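ABC transporter ATP-binding protein (Sulfolobus tokodaii, PDB 2PJZ) probably binds and hydrolyses ATP as the nucleotide-binding subunit of an ABC transporter, possibly one that carries cobalt. Local coordinates at residues 101-106 with 142-147. Numbering follows the deposited sequence.
Sequences KGLDRD and ALASQP
Ser145 packs against the backbone at Lys101 and Leu103, its CA 3.7 Å from the CA of Leu103. Its CB sits 3.2 Å from Lys101 O and also meets Lys101 CB, while chi1 of 62° tucks OG back over its own backbone, 3.2 Å from Ala142 O in the last turn of helix 131-144, a weak hydrogen bond at best, with Ser77 OG also close by. A water lies 2.8 Å from both Lys101 O and Ser145 O, in reach of the two backbones. Beyond CB the lysine leads away from Ser145, and NZ hydrogen-bonds to Tyr76 O, Tyr73 O and Asn72 OD1.

Next to this, Asp104 N donates to Ala144 O at 3.0 Å, nearly straight at 170°, though the donor stands well above the carbonyl plane. Ala144 turns CB toward the loop and packs it against Leu103 CG (3.8 Å), with Phe108 and Met111 of helix 105-114 also touching it. Leu103 itself rests on Val94 and Tyr97 of helix 90-100. Asp104 is the N-cap of helix 105-114, its OD2 accepting from Leu107 N.

The linker between helices 90-100 and 105-114 is thus tied to the C-terminal end of helix 131-144, just ahead of core-sheet strand 149-153, as in the helical subdomain of ABC ATPases.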
loop_
_atom_site.group_PDB
_atom_site.type_symbol
_atom_site.label_atom_id
_atom_site.label_comp_id
_atom_site.label_asym_id
_atom_site.label_seq_id
_atom_site.Cartn_x
_atom_site.Cartn_y
_atom_site.Cartn_z
ATOM N N LYS A 101 10.136 -14.895 9.447
ATOM C CA LYS A 101 10.364 -14.380 8.102
ATOM C C LYS A 101 11.824 -14.406 7.681
ATOM O O LYS A 101 12.173 -13.945 6.577
ATOM C CB LYS A 101 9.848 -12.913 8.007
ATOM C CG LYS A 101 8.325 -12.740 8.229
ATOM C CD LYS A 101 7.441 -13.529 7.220
ATOM C CE LYS A 101 5.962 -13.243 7.486
ATOM N NZ LYS A 101 5.052 -13.940 6.469
ATOM N N GLY A 102 12.696 -14.891 8.558
ATOM C CA GLY A 102 14.149 -14.784 8.255
ATOM C C GLY A 102 14.655 -13.351 8.309
ATOM O O GLY A 102 15.539 -12.966 7.547
ATOM N N LEU A 103 14.079 -12.542 9.192
ATOM C CA LEU A 103 14.556 -11.161 9.363
ATOM C C LEU A 103 16.049 -11.154 9.765
ATOM O O LEU A 103 16.479 -11.960 10.600
ATOM C CB LEU A 103 13.705 -10.395 10.394
ATOM C CG LEU A 103 14.078 -8.935 10.763
ATOM C CD1 LEU A 103 12.827 -8.186 11.219
ATOM C CD2 LEU A 103 15.124 -8.960 11.899
ATOM N N ASP A 104 16.794 -10.228 9.168
ATOM C CA ASP A 104 18.218 -10.037 9.454
ATOM C C ASP A 104 18.355 -8.897 10.460
ATOM O O ASP A 104 18.073 -7.748 10.133
ATOM C CB ASP A 104 18.930 -9.652 8.164
ATOM C CG ASP A 104 20.432 -9.452 8.354
ATOM O OD1 ASP A 104 21.189 -10.325 7.904
ATOM O OD2 ASP A 104 20.847 -8.457 8.965
ATOM N N ARG A 105 18.753 -9.219 11.690
ATOM C CA ARG A 105 18.812 -8.222 12.764
ATOM C C ARG A 105 19.725 -7.068 12.401
ATOM O O ARG A 105 19.384 -5.926 12.663
ATOM C CB ARG A 105 19.258 -8.850 14.092
ATOM C CG ARG A 105 19.405 -7.828 15.242
ATOM C CD ARG A 105 19.780 -8.535 16.540
ATOM N NE ARG A 105 18.622 -9.206 17.137
ATOM C CZ ARG A 105 17.775 -8.638 17.987
ATOM N NH1 ARG A 105 17.924 -7.367 18.331
ATOM N NH2 ARG A 105 16.751 -9.333 18.468
ATOM N N ASP A 106 20.882 -7.361 11.797
ATOM C CA ASP A 106 21.845 -6.310 11.450
ATOM C C ASP A 106 21.232 -5.317 10.461
ATOM O O ASP A 106 21.405 -4.104 10.595
ATOM C CB ASP A 106 23.131 -6.910 10.853
ATOM C CG ASP A 106 24.138 -7.389 11.929
ATOM O OD1 ASP A 106 23.853 -7.331 13.138
ATOM O OD2 ASP A 106 25.236 -7.832 11.537
ATOM N N ALA A 142 9.140 -5.360 8.182
ATOM C CA ALA A 142 8.704 -6.003 6.932
ATOM C C ALA A 142 9.890 -6.155 5.949
ATOM O O ALA A 142 10.066 -7.209 5.336
ATOM C CB ALA A 142 7.573 -5.224 6.298
ATOM N N LEU A 143 10.695 -5.099 5.810
ATOM C CA LEU A 143 11.752 -5.080 4.794
ATOM C C LEU A 143 13.018 -5.802 5.192
ATOM O O LEU A 143 13.779 -6.250 4.312
ATOM C CB LEU A 143 12.097 -3.646 4.370
ATOM C CG LEU A 143 10.944 -2.818 3.776
ATOM C CD1 LEU A 143 11.427 -1.424 3.560
ATOM C CD2 LEU A 143 10.391 -3.388 2.466
ATOM N N ALA A 144 13.274 -5.900 6.495
ATOM C CA ALA A 144 14.559 -6.458 6.944
ATOM C C ALA A 144 14.640 -7.973 6.778
ATOM O O ALA A 144 15.709 -8.557 6.898
ATOM C CB ALA A 144 14.862 -6.046 8.367
ATOM N N SER A 145 13.516 -8.617 6.473
ATOM C CA SER A 145 13.557 -10.002 6.032
ATOM C C SER A 145 13.836 -10.207 4.536
ATOM O O SER A 145 13.786 -11.354 4.044
ATOM C CB SER A 145 12.275 -10.742 6.437
ATOM O OG SER A 145 11.156 -10.148 5.818
ATOM N N GLN A 146 14.095 -9.121 3.811
ATOM C CA GLN A 146 14.323 -9.193 2.379
ATOM C C GLN A 146 13.210 -10.021 1.673
ATOM O O GLN A 146 13.487 -11.003 0.956
ATOM C CB GLN A 146 15.716 -9.767 2.089
ATOM C CG GLN A 146 16.804 -8.837 2.607
ATOM C CD GLN A 146 18.145 -9.030 1.927
ATOM O OE1 GLN A 146 19.070 -9.570 2.533
ATOM N NE2 GLN A 146 18.263 -8.582 0.682
ATOM N N PRO A 147 11.947 -9.596 1.852
ATOM C CA PRO A 147 10.825 -10.319 1.262
ATOM C C PRO A 147 10.904 -10.267 -0.243
ATOM O O PRO A 147 11.384 -9.263 -0.832
ATOM C CB PRO A 147 9.593 -9.493 1.718
ATOM C CG PRO A 147 10.135 -8.091 1.946
ATOM C CD PRO A 147 11.522 -8.344 2.519
HETATM O O HOH W 1 12.584 -13.836 3.821
#